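PDB 4UUC: ankyrin repeat and SOCS BOX protein 11 from Homo sapiens, which serves as the substrate-recognition component of a cullin-5-RING E3 ubiquitin ligase complex that directs target proteins such as BIK to proteasomal degradation. Local coordinates for residues S6-A11 / L18-L23; P73-C78 / H101-I106; A94-E99 / N124-D129; Q165-P170 / R196-K201. One frame throughout, in Å; residues are numbered along the deposited sequence.

Overall arrangement
This chain is the ankyrin repeat domain, an all-helical solenoid, and the contacts sample it in order along the chain. Near the N terminus, contact 1 closes the short turn within repeat 1, joining helix 7-14 to helix 17-26. Contact 2 then ties helix 73-80 to the approach and start of helix 105-111, and contact 3 joins the loops that follow helices 83-91 and 115-123. These two cross, since 94-99 lies between the segments of contact 2 and 124-129 follows them, so the four segments alternate; they touch through L74 and A96. Contact 4 comes last, linking two loop turns toward the C terminus; its centre lies about 49 Å from that of contact 1.

Contact 1. Residues S6-A11 / L18-L23; sequences SPLHEA and LALKTL
L8 and L20 face each other with CG turned anti to the backbone N in both residues (chi1 -172° in L8), while L23 has CG anti to its carbonyl carbon (chi1 -71°). From these positions the branch ends of the leucines do the touching. L8 and L20 cross obliquely, and the CD1 methyl of L8 lies 3.6 Å from CD1 of L20. L23 uses its CD1 differently: this methyl settles on the first turn of the opposing helix, 3.8 Å from the backbone N of L8 and 4.0 Å from CB of P7. A11 presents only a methyl, which meets L20 and, more loosely, L23; its CB lies 3.9 Å from the backbone N of L20, and on the exposed side the same CB meets CB of A19 at 4.3 Å. The small residue allows a near backbone approach, with 5.3 Å between CA of A11 and CA of L20. The local axes of the two helical segments run at 153°, close to antiparallel, and come within 8.9 Å. This is the helix-turn-helix of ankyrin repeat 1, and L8 and L20 also reach helix 50-58 of the next repeat through L56, C52 and A55. S6, the N-cap of the first helix, pairs its OG with ND1 of H9 at 2.8 Å, and NE2 of H9 bonds to V38 O. T22 OG1 donates to L18 O, and E10 is salt-bridged to R5. No hydrogen bond joins the two segments, so the contact between them is made by apolar packing, consistent with a largely hydrophobic association of the two helices.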
loop_
_atom_site.group_PDB
_atom_site.type_symbol
_atom_site.label_atom_id
_atom_site.label_comp_id
_atom_site.label_asym_id
_atom_site.label_seq_id
_atom_site.Cartn_x
_atom_site.Cartn_y
_atom_site.Cartn_z
ATOM N N SER A 6 -7.066 -13.341 23.387
ATOM C CA SER A 6 -8.355 -13.482 24.059
ATOM C C SER A 6 -9.499 -13.893 23.131
ATOM O O SER A 6 -9.356 -13.886 21.902
ATOM C CB SER A 6 -8.719 -12.164 24.735
ATOM O OG SER A 6 -9.000 -11.171 23.764
ATOM N N PRO A 7 -10.651 -14.243 23.722
ATOM C CA PRO A 7 -11.854 -14.471 22.914
ATOM C C PRO A 7 -12.225 -13.269 22.041
ATOM O O PRO A 7 -12.679 -13.458 20.912
ATOM C CB PRO A 7 -12.927 -14.742 23.968
ATOM C CG PRO A 7 -12.167 -15.382 25.096
ATOM C CD PRO A 7 -10.838 -14.679 25.120
ATOM N N LEU A 8 -12.035 -12.055 22.548
ATOM C CA LEU A 8 -12.322 -10.859 21.760
ATOM C C LEU A 8 -11.443 -10.795 20.506
ATOM O O LEU A 8 -11.928 -10.449 19.428
ATOM C CB LEU A 8 -12.126 -9.597 22.600
ATOM C CG LEU A 8 -12.586 -8.289 21.945
ATOM C CD1 LEU A 8 -14.096 -8.275 21.734
ATOM C CD2 LEU A 8 -12.163 -7.089 22.772
ATOM N N HIS A 9 -10.160 -11.126 20.649
ATOM C CA HIS A 9 -9.239 -11.165 19.511
ATOM C C HIS A 9 -9.769 -12.104 18.432
ATOM O O HIS A 9 -9.739 -11.790 17.242
ATOM C CB HIS A 9 -7.842 -11.637 19.937
ATOM C CG HIS A 9 -7.000 -10.582 20.585
ATOM N ND1 HIS A 9 -7.112 -10.251 21.920
ATOM C CD2 HIS A 9 -5.998 -9.814 20.092
ATOM C CE1 HIS A 9 -6.232 -9.312 22.215
ATOM N NE2 HIS A 9 -5.544 -9.028 21.123
ATOM N N GLU A 10 -10.244 -13.266 18.867
ATOM C CA GLU A 10 -10.720 -14.299 17.958
ATOM C C GLU A 10 -12.023 -13.886 17.281
ATOM O O GLU A 10 -12.193 -14.097 16.079
ATOM C CB GLU A 10 -10.909 -15.623 18.711
ATOM C CG GLU A 10 -11.483 -16.757 17.872
ATOM C CD GLU A 10 -10.578 -17.179 16.720
ATOM O OE1 GLU A 10 -9.383 -16.810 16.718
ATOM O OE2 GLU A 10 -11.069 -17.888 15.811
ATOM N N ALA A 11 -12.948 -13.308 18.045
ATOM C CA ALA A 11 -14.195 -12.823 17.459
ATOM C C ALA A 11 -13.885 -11.756 16.411
ATOM O O ALA A 11 -14.460 -11.747 15.319
ATOM C CB ALA A 11 -15.123 -12.269 18.527
ATOM N N LEU A 18 -21.656 -10.313 16.357
ATOM C CA LEU A 18 -22.543 -10.526 17.495
ATOM C C LEU A 18 -21.770 -11.064 18.702
ATOM O O LEU A 18 -21.988 -10.613 19.827
ATOM C CB LEU A 18 -23.688 -11.466 17.121
ATOM C CG LEU A 18 -24.623 -10.947 16.017
ATOM C CD1 LEU A 18 -25.824 -11.864 15.891
ATOM C CD2 LEU A 18 -25.084 -9.505 16.242
ATOM N N ALA A 19 -20.856 -12.004 18.474
ATOM C CA ALA A 19 -20.009 -12.503 19.560
ATOM C C ALA A 19 -19.123 -11.386 20.116
ATOM O O ALA A 19 -18.979 -11.239 21.332
ATOM C CB ALA A 19 -19.159 -13.664 19.081
ATOM N N LEU A 20 -18.537 -10.595 19.223
ATOM C CA LEU A 20 -17.684 -9.487 19.632
ATOM C C LEU A 20 -18.443 -8.494 20.516
ATOM O O LEU A 20 -17.967 -8.114 21.587
ATOM C CB LEU A 20 -17.118 -8.774 18.404
ATOM C CG LEU A 20 -16.199 -7.596 18.708
ATOM C CD1 LEU A 20 -14.790 -7.872 18.206
ATOM C CD2 LEU A 20 -16.760 -6.320 18.106
ATOM N N LYS A 21 -19.624 -8.079 20.071
ATOM C CA LYS A 21 -20.420 -7.115 20.822
ATOM C C LYS A 21 -20.904 -7.710 22.142
ATOM O O LYS A 21 -21.028 -6.999 23.137
ATOM C CB LYS A 21 -21.605 -6.632 19.986
ATOM C CG LYS A 21 -21.188 -5.774 18.801
ATOM C CD LYS A 21 -22.379 -5.367 17.946
ATOM C CE LYS A 21 -23.167 -4.234 18.578
ATOM N NZ LYS A 21 -22.427 -2.944 18.518
ATOM N N THR A 22 -21.152 -9.016 22.156
ATOM C CA THR A 22 -21.578 -9.685 23.380
ATOM C C THR A 22 -20.450 -9.641 24.406
ATOM O O THR A 22 -20.675 -9.323 25.575
ATOM C CB THR A 22 -21.999 -11.146 23.111
ATOM O OG1 THR A 22 -23.121 -11.164 22.219
ATOM C CG2 THR A 22 -22.389 -11.852 24.404
ATOM N N LEU A 23 -19.237 -9.953 23.964
ATOM C CA LEU A 23 -18.064 -9.912 24.835
ATOM C C LEU A 23 -17.796 -8.499 25.360
ATOM O O LEU A 23 -17.484 -8.319 26.534
ATOM C CB LEU A 23 -16.836 -10.439 24.089
ATOM C CG LEU A 23 -16.831 -11.947 23.820
ATOM C CD1 LEU A 23 -15.805 -12.311 22.754
ATOM C CD2 LEU A 23 -16.556 -12.710 25.104
#

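Contact 2. Residues P73-C78 / H101-I106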
loop_
_atom_site.group_PDB
_atom_site.type_symbol
_atom_site.label_atom_id
_atom_site.label_comp_id
_atom_site.label_asym_id
_atom_site.label_seq_id
_atom_site.Cartn_x
_atom_site.Cartn_y
_atom_site.Cartn_z
ATOM N N PRO A 73 -3.477 -0.326 12.902
ATOM C CA PRO A 73 -4.744 -0.817 12.342
ATOM C C PRO A 73 -4.916 -0.404 10.882
ATOM O O PRO A 73 -5.429 -1.190 10.087
ATOM C CB PRO A 73 -5.798 -0.164 13.236
ATOM C CG PRO A 73 -5.092 0.027 14.560
ATOM C CD PRO A 73 -3.663 0.326 14.212
ATOM N N LEU A 74 -4.472 0.803 10.535
ATOM C CA LEU A 74 -4.614 1.295 9.167
ATOM C C LEU A 74 -3.779 0.468 8.195
ATOM O O LEU A 74 -4.237 0.151 7.094
ATOM C CB LEU A 74 -4.225 2.771 9.079
ATOM C CG LEU A 74 -4.401 3.446 7.714
ATOM C CD1 LEU A 74 -5.848 3.361 7.214
ATOM C CD2 LEU A 74 -3.959 4.896 7.798
ATOM N N PHE A 75 -2.558 0.119 8.589
ATOM C CA PHE A 75 -1.738 -0.759 7.766
ATOM C C PHE A 75 -2.460 -2.087 7.534
ATOM O O PHE A 75 -2.549 -2.565 6.406
ATOM C CB PHE A 75 -0.368 -0.996 8.409
ATOM C CG PHE A 75 0.506 -1.941 7.634
ATOM C CD1 PHE A 75 1.281 -1.486 6.579
ATOM C CD2 PHE A 75 0.548 -3.283 7.954
ATOM C CE1 PHE A 75 2.077 -2.360 5.861
ATOM C CE2 PHE A 75 1.341 -4.157 7.242
ATOM C CZ PHE A 75 2.108 -3.696 6.198
ATOM N N ASN A 76 -2.992 -2.673 8.603
ATOM C CA ASN A 76 -3.694 -3.944 8.490
ATOM C C ASN A 76 -4.912 -3.824 7.577
ATOM O O ASN A 76 -5.192 -4.724 6.784
ATOM C CB ASN A 76 -4.107 -4.449 9.873
ATOM C CG ASN A 76 -2.933 -5.015 10.657
ATOM O OD1 ASN A 76 -1.790 -4.974 10.200
ATOM N ND2 ASN A 76 -3.209 -5.542 11.845
ATOM N N ALA A 77 -5.616 -2.699 7.669
ATOM C CA ALA A 77 -6.783 -2.460 6.827
ATOM C C ALA A 77 -6.373 -2.433 5.360
ATOM O O ALA A 77 -7.115 -2.884 4.487
ATOM C CB ALA A 77 -7.464 -1.157 7.216
ATOM N N CYS A 78 -5.175 -1.922 5.098
ATOM C CA CYS A 78 -4.654 -1.851 3.738
ATOM C C CYS A 78 -4.151 -3.214 3.264
ATOM O O CYS A 78 -4.037 -3.448 2.064
ATOM C CB CYS A 78 -3.542 -0.804 3.649
ATOM S SG CYS A 78 -4.157 0.900 3.744
ATOM N N HIS A 101 9.849 4.430 10.964
ATOM C CA HIS A 101 9.996 3.090 11.531
ATOM C C HIS A 101 8.668 2.333 11.636
ATOM O O HIS A 101 8.620 1.229 12.179
ATOM C CB HIS A 101 10.659 3.176 12.906
ATOM C CG HIS A 101 12.063 3.695 12.860
ATOM N ND1 HIS A 101 12.557 4.599 13.776
ATOM C CD2 HIS A 101 13.079 3.435 12.003
ATOM C CE1 HIS A 101 13.816 4.875 13.485
ATOM N NE2 HIS A 101 14.157 4.181 12.414
ATOM N N LEU A 102 7.600 2.921 11.105
ATOM C CA LEU A 102 6.294 2.263 11.068
ATOM C C LEU A 102 5.963 1.822 9.646
ATOM O O LEU A 102 6.359 2.475 8.681
ATOM C CB LEU A 102 5.207 3.198 11.598
ATOM C CG LEU A 102 5.411 3.678 13.039
ATOM C CD1 LEU A 102 4.244 4.551 13.473
ATOM C CD2 LEU A 102 5.584 2.509 13.991
ATOM N N ALA A 103 5.242 0.711 9.523
ATOM C CA ALA A 103 4.895 0.167 8.213
ATOM C C ALA A 103 3.947 1.115 7.480
ATOM O O ALA A 103 2.997 1.622 8.067
ATOM C CB ALA A 103 4.278 -1.207 8.363
ATOM N N SER A 104 4.223 1.361 6.199
ATOM C CA SER A 104 3.477 2.340 5.411
ATOM C C SER A 104 2.194 1.748 4.832
ATOM O O SER A 104 2.255 0.787 4.072
ATOM C CB SER A 104 4.343 2.876 4.267
ATOM O OG SER A 104 3.599 3.745 3.434
ATOM N N PRO A 105 1.031 2.326 5.180
ATOM C CA PRO A 105 -0.226 1.791 4.644
ATOM C C PRO A 105 -0.357 1.892 3.126
ATOM O O PRO A 105 -0.770 0.910 2.502
ATOM C CB PRO A 105 -1.292 2.649 5.334
ATOM C CG PRO A 105 -0.647 3.099 6.603
ATOM C CD PRO A 105 0.789 3.320 6.243
ATOM N N ILE A 106 -0.025 3.037 2.534
ATOM C CA ILE A 106 -0.271 3.208 1.104
ATOM C C ILE A 106 0.598 2.261 0.265
ATOM O O ILE A 106 0.138 1.744 -0.753
ATOM C CB ILE A 106 -0.052 4.675 0.643
ATOM C CG1 ILE A 106 -0.670 4.881 -0.745
ATOM C CG2 ILE A 106 1.428 5.060 0.662
ATOM C CD1 ILE A 106 -0.614 6.312 -1.249
#
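F75 and A103 form a CH-pi contact: CB of A103 lies 3.7 Å from the centroid of the F75 ring, 21° off the ring normal. That puts the methyl over one face but shifted toward the rim, and it meets CD1 and CE1 about equally. The same ring has a polar neighbour at its edge, with CD1 of F75 3.5 Å from S104 O. F75 comes to this place with CG anti to its backbone N (chi1 178°).

Apolar packing centres on P105. Its ring and the L74 side chain cross at about a right angle, CG of L74 lying 3.9 Å from CG of P105, while SG of C78 approaches CB of P105 to 3.7 Å. The backbones are close here, as the 4.3 Å between CA of F75 and CA of P105 attests.

No hydrogen bond joins these two segments. OG of S104, the N-cap of helix 105-111, pairs with ND1 of H107, and F75 N with OG1 of T72; the backbone bond of A103 with G70 adds a polar link between repeats 3 and 4. The contact itself is mainly apolar, and S104 O at the weakly positive rim of the F75 ring is consistent with a modest electrostatic gain.

Contact 3. Residues A94-E99 / N124-D129; sequences AKAQLE and NNVNID
The amides of Q97 and N127 lie side by side and point the same way, their planes 24° apart. At the oxygen end of the Q97 amide stands the backbone N of N127; at its nitrogen end a water leads on to the N127 amide, while D129 N sits well above the carbonyl plane of N127. Both segments belong to the loops that follow the second helix of an ankyrin repeat, so equivalent parts of repeats 3 and 4 are joined here.

Q97 reaches across with CG anti to its backbone N (chi1 -176°) and an extended chain beyond. Its OE1 accepts from N127 N at 3.0 Å in a nearly straight bond (172° at the hydrogen), the donor lying moderately off the carbonyl plane. A second grip on Q97 OE1 comes from a water that donates at 2.7 Å and also donates, at 3.3 Å, to N125 O. The first water accepts at 3.0 Å from Q97 NE2 and likewise from N127 ND2, so both ends of the glutamine amide are bound and its rotation is restrained.

Beneath this polar layer A96 packs on V126. N125, with positive phi, closes helix 115-123 in a Schellman motif, V126 N bonding to L121 O and N125 N to L122 O; this ending is consistent with the placing of V126 beside A96. N127 in turn forms an Asx turn, its OD1 accepting from D129 N at 3.0 Å. At the apolar end of the contact, CG2 of V126, placed anti to its carbonyl carbon, lies 3.5 Å from CB of A96.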
loop_
_atom_site.group_PDB
_atom_site.type_symbol
_atom_site.label_atom_id
_atom_site.label_comp_id
_atom_site.label_asym_id
_atom_site.label_seq_id
_atom_site.Cartn_x
_atom_site.Cartn_y
_atom_site.Cartn_z
ATOM N N ALA A 94 -7.230 8.087 12.726
ATOM C CA ALA A 94 -6.037 7.365 12.304
ATOM C C ALA A 94 -5.103 8.301 11.535
ATOM O O ALA A 94 -5.555 9.107 10.721
ATOM C CB ALA A 94 -6.413 6.160 11.446
ATOM N N LYS A 95 -3.806 8.199 11.812
ATOM C CA LYS A 95 -2.787 8.928 11.057
ATOM C C LYS A 95 -2.526 8.225 9.722
ATOM O O LYS A 95 -2.194 7.042 9.695
ATOM C CB LYS A 95 -1.494 9.033 11.863
ATOM C CG LYS A 95 -0.413 9.869 11.199
ATOM N N ALA A 96 -2.668 8.957 8.621
ATOM C CA ALA A 96 -2.612 8.358 7.286
ATOM C C ALA A 96 -1.185 8.058 6.822
ATOM O O ALA A 96 -0.939 7.022 6.205
ATOM C CB ALA A 96 -3.302 9.269 6.281
ATOM N N GLN A 97 -0.259 8.975 7.099
ATOM C CA GLN A 97 1.154 8.779 6.779
ATOM C C GLN A 97 1.953 8.760 8.078
ATOM O O GLN A 97 1.834 9.666 8.903
ATOM C CB GLN A 97 1.668 9.876 5.839
ATOM C CG GLN A 97 3.115 9.672 5.387
ATOM C CD GLN A 97 3.583 10.709 4.377
ATOM O OE1 GLN A 97 2.784 11.282 3.639
ATOM N NE2 GLN A 97 4.889 10.954 4.345
ATOM N N LEU A 98 2.760 7.717 8.252
ATOM C CA LEU A 98 3.414 7.446 9.529
ATOM C C LEU A 98 4.919 7.710 9.497
ATOM O O LEU A 98 5.519 7.824 8.429
ATOM C CB LEU A 98 3.158 5.993 9.937
ATOM C CG LEU A 98 1.689 5.569 10.027
ATOM C CD1 LEU A 98 1.579 4.073 10.298
ATOM C CD2 LEU A 98 0.953 6.359 11.098
ATOM N N GLU A 99 5.522 7.789 10.683
ATOM C CA GLU A 99 6.964 7.969 10.808
ATOM C C GLU A 99 7.719 6.774 10.222
ATOM O O GLU A 99 7.146 5.700 10.023
ATOM C CB GLU A 99 7.356 8.180 12.276
ATOM C CG GLU A 99 6.916 7.067 13.217
ATOM N N ASN A 124 -6.599 11.829 1.771
ATOM C CA ASN A 124 -6.322 12.244 3.141
ATOM C C ASN A 124 -4.887 12.745 3.294
ATOM O O ASN A 124 -4.300 12.682 4.374
ATOM C CB ASN A 124 -6.615 11.093 4.106
ATOM C CG ASN A 124 -8.104 10.922 4.359
ATOM O OD1 ASN A 124 -8.621 11.364 5.382
ATOM N ND2 ASN A 124 -8.801 10.302 3.414
ATOM N N ASN A 125 -4.340 13.232 2.181
ATOM C CA ASN A 125 -3.095 14.000 2.150
ATOM C C ASN A 125 -1.823 13.208 2.460
ATOM O O ASN A 125 -0.852 13.762 2.977
ATOM C CB ASN A 125 -3.202 15.194 3.106
ATOM C CG ASN A 125 -4.366 16.106 2.763
ATOM O OD1 ASN A 125 -5.223 16.389 3.602
ATOM N ND2 ASN A 125 -4.408 16.564 1.517
ATOM N N VAL A 126 -1.812 11.924 2.121
ATOM C CA VAL A 126 -0.559 11.181 2.079
ATOM C C VAL A 126 0.222 11.657 0.849
ATOM O O VAL A 126 -0.352 11.813 -0.226
ATOM C CB VAL A 126 -0.786 9.653 2.012
ATOM C CG1 VAL A 126 0.535 8.916 1.791
ATOM C CG2 VAL A 126 -1.464 9.152 3.287
ATOM N N ASN A 127 1.518 11.904 1.018
ATOM C CA ASN A 127 2.376 12.344 -0.081
ATOM C C ASN A 127 2.392 11.323 -1.217
ATOM O O ASN A 127 2.838 10.191 -1.042
ATOM C CB ASN A 127 3.798 12.587 0.435
ATOM C CG ASN A 127 4.768 13.005 -0.664
ATOM O OD1 ASN A 127 4.364 13.389 -1.759
ATOM N ND2 ASN A 127 6.061 12.942 -0.362
ATOM N N ILE A 128 1.899 11.724 -2.382
ATOM C CA ILE A 128 1.812 10.812 -3.515
ATOM C C ILE A 128 3.198 10.309 -3.935
ATOM O O ILE A 128 3.319 9.228 -4.516
ATOM C CB ILE A 128 1.107 11.484 -4.717
ATOM C CG1 ILE A 128 0.699 10.430 -5.753
ATOM C CG2 ILE A 128 1.989 12.568 -5.327
ATOM C CD1 ILE A 128 -0.291 10.942 -6.786
ATOM N N ASP A 129 4.235 11.086 -3.623
ATOM C CA ASP A 129 5.613 10.722 -3.952
ATOM C C ASP A 129 6.403 10.264 -2.727
ATOM O O ASP A 129 7.624 10.402 -2.690
ATOM C CB ASP A 129 6.343 11.904 -4.604
ATOM C CG ASP A 129 5.728 12.326 -5.923
ATOM O OD1 ASP A 129 5.396 11.445 -6.747
ATOM O OD2 ASP A 129 5.575 13.547 -6.135
HETATM O O HOH W 1 6.369 12.875 2.595
HETATM O O HOH W 2 2.188 13.842 4.245
#

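Contact 4. Residues Q165-P170 / R196-K201; sequences QWLDTP and RNAQGK
N197 meets both L167 and D168. Its CB lies 3.5 Å from L167 O and 3.7 Å from OD1 of D168. Beyond it CG stands between the backbone N and the carbonyl carbon (chi1 68°), and the amide divides its work. ND2 donates to D168 OD1 at 2.9 Å, with 166° at the hydrogen and the acceptor close to the amide plane. OD1 turns back to its own loop, taking Q199 N and K201 N from opposite faces of its plane; the bond to Q199 N makes an Asx turn. The amide is thus fixed at both ends. Its carboxylate partner is anchored too, because D168 OD2 forms a salt bridge with R176 and a hydrogen bond with Y140 OH.

Toward solvent, A198 packs against L167 and W166, its CB lying 4.0 Å from W166 CZ3, while CG of L167 sits over the centre of the indole face. A water bridges the backbones, donating to L167 O at 2.7 Å and to R196 O at 2.6 Å. Each segment holds a tight beta turn, type II' from Q165 to D168 and type I from N197 to G200, and their side-by-side placement is characteristic of the hairpin loops between successive ankyrin repeats.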
loop_
_atom_site.group_PDB
_atom_site.type_symbol
_atom_site.label_atom_id
_atom_site.label_comp_id
_atom_site.label_asym_id
_atom_site.label_seq_id
_atom_site.Cartn_x
_atom_site.Cartn_y
_atom_site.Cartn_z
ATOM N N GLN A 165 12.947 4.138 -6.460
ATOM C CA GLN A 165 13.742 3.687 -5.320
ATOM C C GLN A 165 15.181 4.145 -5.545
ATOM O O GLN A 165 15.966 3.464 -6.209
ATOM C CB GLN A 165 13.658 2.165 -5.159
ATOM C CG GLN A 165 14.152 1.642 -3.818
ATOM C CD GLN A 165 15.664 1.654 -3.700
ATOM O OE1 GLN A 165 16.239 2.490 -2.998
ATOM N NE2 GLN A 165 16.317 0.725 -4.387
ATOM N N TRP A 166 15.494 5.311 -4.987
ATOM C CA TRP A 166 16.717 6.062 -5.272
ATOM C C TRP A 166 16.935 6.143 -6.793
ATOM O O TRP A 166 16.190 6.849 -7.468
ATOM C CB TRP A 166 17.935 5.469 -4.547
ATOM C CG TRP A 166 19.130 6.405 -4.613
ATOM C CD1 TRP A 166 19.127 7.748 -4.366
ATOM C CD2 TRP A 166 20.480 6.071 -4.974
ATOM N NE1 TRP A 166 20.384 8.269 -4.547
ATOM C CE2 TRP A 166 21.233 7.262 -4.918
ATOM C CE3 TRP A 166 21.121 4.881 -5.335
ATOM C CZ2 TRP A 166 22.594 7.298 -5.210
ATOM C CZ3 TRP A 166 22.475 4.921 -5.625
ATOM C CH2 TRP A 166 23.194 6.122 -5.564
ATOM N N LEU A 167 17.927 5.440 -7.339
ATOM C CA LEU A 167 18.233 5.557 -8.771
ATOM C C LEU A 167 17.434 4.592 -9.655
ATOM O O LEU A 167 17.481 4.690 -10.885
ATOM C CB LEU A 167 19.725 5.334 -9.020
ATOM C CG LEU A 167 20.686 6.464 -8.628
ATOM C CD1 LEU A 167 22.098 6.083 -9.034
ATOM C CD2 LEU A 167 20.301 7.803 -9.235
ATOM N N ASP A 168 16.718 3.658 -9.038
ATOM C CA ASP A 168 15.862 2.735 -9.778
ATOM C C ASP A 168 14.510 3.413 -10.012
ATOM O O ASP A 168 13.721 3.586 -9.082
ATOM C CB ASP A 168 15.699 1.418 -9.011
ATOM C CG ASP A 168 15.579 0.206 -9.929
ATOM O OD1 ASP A 168 16.421 0.043 -10.834
ATOM O OD2 ASP A 168 14.646 -0.595 -9.730
ATOM N N THR A 169 14.259 3.832 -11.247
ATOM C CA THR A 169 13.018 4.520 -11.574
ATOM C C THR A 169 11.880 3.502 -11.697
ATOM O O THR A 169 12.130 2.304 -11.814
ATOM C CB THR A 169 13.131 5.323 -12.893
ATOM O OG1 THR A 169 13.141 4.426 -14.010
ATOM C CG2 THR A 169 14.397 6.179 -12.913
ATOM N N PRO A 170 10.624 3.976 -11.655
ATOM C CA PRO A 170 9.480 3.095 -11.909
ATOM C C PRO A 170 9.599 2.345 -13.232
ATOM O O PRO A 170 9.148 1.202 -13.327
ATOM C CB PRO A 170 8.298 4.065 -11.922
ATOM C CG PRO A 170 8.720 5.157 -11.010
ATOM C CD PRO A 170 10.191 5.329 -11.266
ATOM N N ARG A 196 20.214 5.679 -16.497
ATOM C CA ARG A 196 20.705 4.434 -15.925
ATOM C C ARG A 196 20.568 4.432 -14.409
ATOM O O ARG A 196 20.576 5.492 -13.778
ATOM C CB ARG A 196 22.164 4.216 -16.335
ATOM C CG ARG A 196 22.367 4.286 -17.842
ATOM C CD ARG A 196 23.790 3.957 -18.264
ATOM N NE ARG A 196 23.869 3.745 -19.708
ATOM C CZ ARG A 196 23.592 2.595 -20.319
ATOM N NH1 ARG A 196 23.223 1.530 -19.617
ATOM N NH2 ARG A 196 23.687 2.504 -21.639
ATOM N N ASN A 197 20.438 3.236 -13.838
ATOM C CA ASN A 197 20.274 3.079 -12.397
ATOM C C ASN A 197 21.605 2.805 -11.694
ATOM O O ASN A 197 22.672 3.000 -12.275
ATOM C CB ASN A 197 19.261 1.963 -12.098
ATOM C CG ASN A 197 19.760 0.568 -12.478
ATOM O OD1 ASN A 197 20.894 0.382 -12.917
ATOM N ND2 ASN A 197 18.892 -0.424 -12.304
ATOM N N ALA A 198 21.536 2.340 -10.451
ATOM C CA ALA A 198 22.729 2.155 -9.626
ATOM C C ALA A 198 23.635 1.034 -10.140
ATOM O O ALA A 198 24.814 0.974 -9.793
ATOM C CB ALA A 198 22.325 1.879 -8.186
ATOM N N GLN A 199 23.083 0.144 -10.958
ATOM C CA GLN A 199 23.871 -0.918 -11.576
ATOM C C GLN A 199 24.337 -0.505 -12.974
ATOM O O GLN A 199 24.928 -1.304 -13.702
ATOM C CB GLN A 199 23.064 -2.217 -11.645
ATOM C CG GLN A 199 22.900 -2.923 -10.299
ATOM C CD GLN A 199 21.957 -2.196 -9.357
ATOM O OE1 GLN A 199 20.854 -1.809 -9.742
ATOM N NE2 GLN A 199 22.388 -2.006 -8.113
ATOM N N GLY A 200 24.078 0.748 -13.336
ATOM C CA GLY A 200 24.474 1.282 -14.626
ATOM C C GLY A 200 23.606 0.783 -15.770
ATOM O O GLY A 200 24.007 0.842 -16.933
ATOM N N LYS A 201 22.413 0.298 -15.437
ATOM C CA LYS A 201 21.502 -0.285 -16.430
ATOM C C LYS A 201 20.376 0.668 -16.821
ATOM O O LYS A 201 19.781 1.324 -15.966
ATOM C CB LYS A 201 20.885 -1.581 -15.893
ATOM C CG LYS A 201 21.888 -2.634 -15.440
ATOM C CD LYS A 201 22.646 -3.240 -16.610
ATOM C CE LYS A 201 23.550 -4.381 -16.150
ATOM N NZ LYS A 201 24.322 -4.973 -17.278
HETATM O O HOH W 3 18.516 6.545 -12.590
#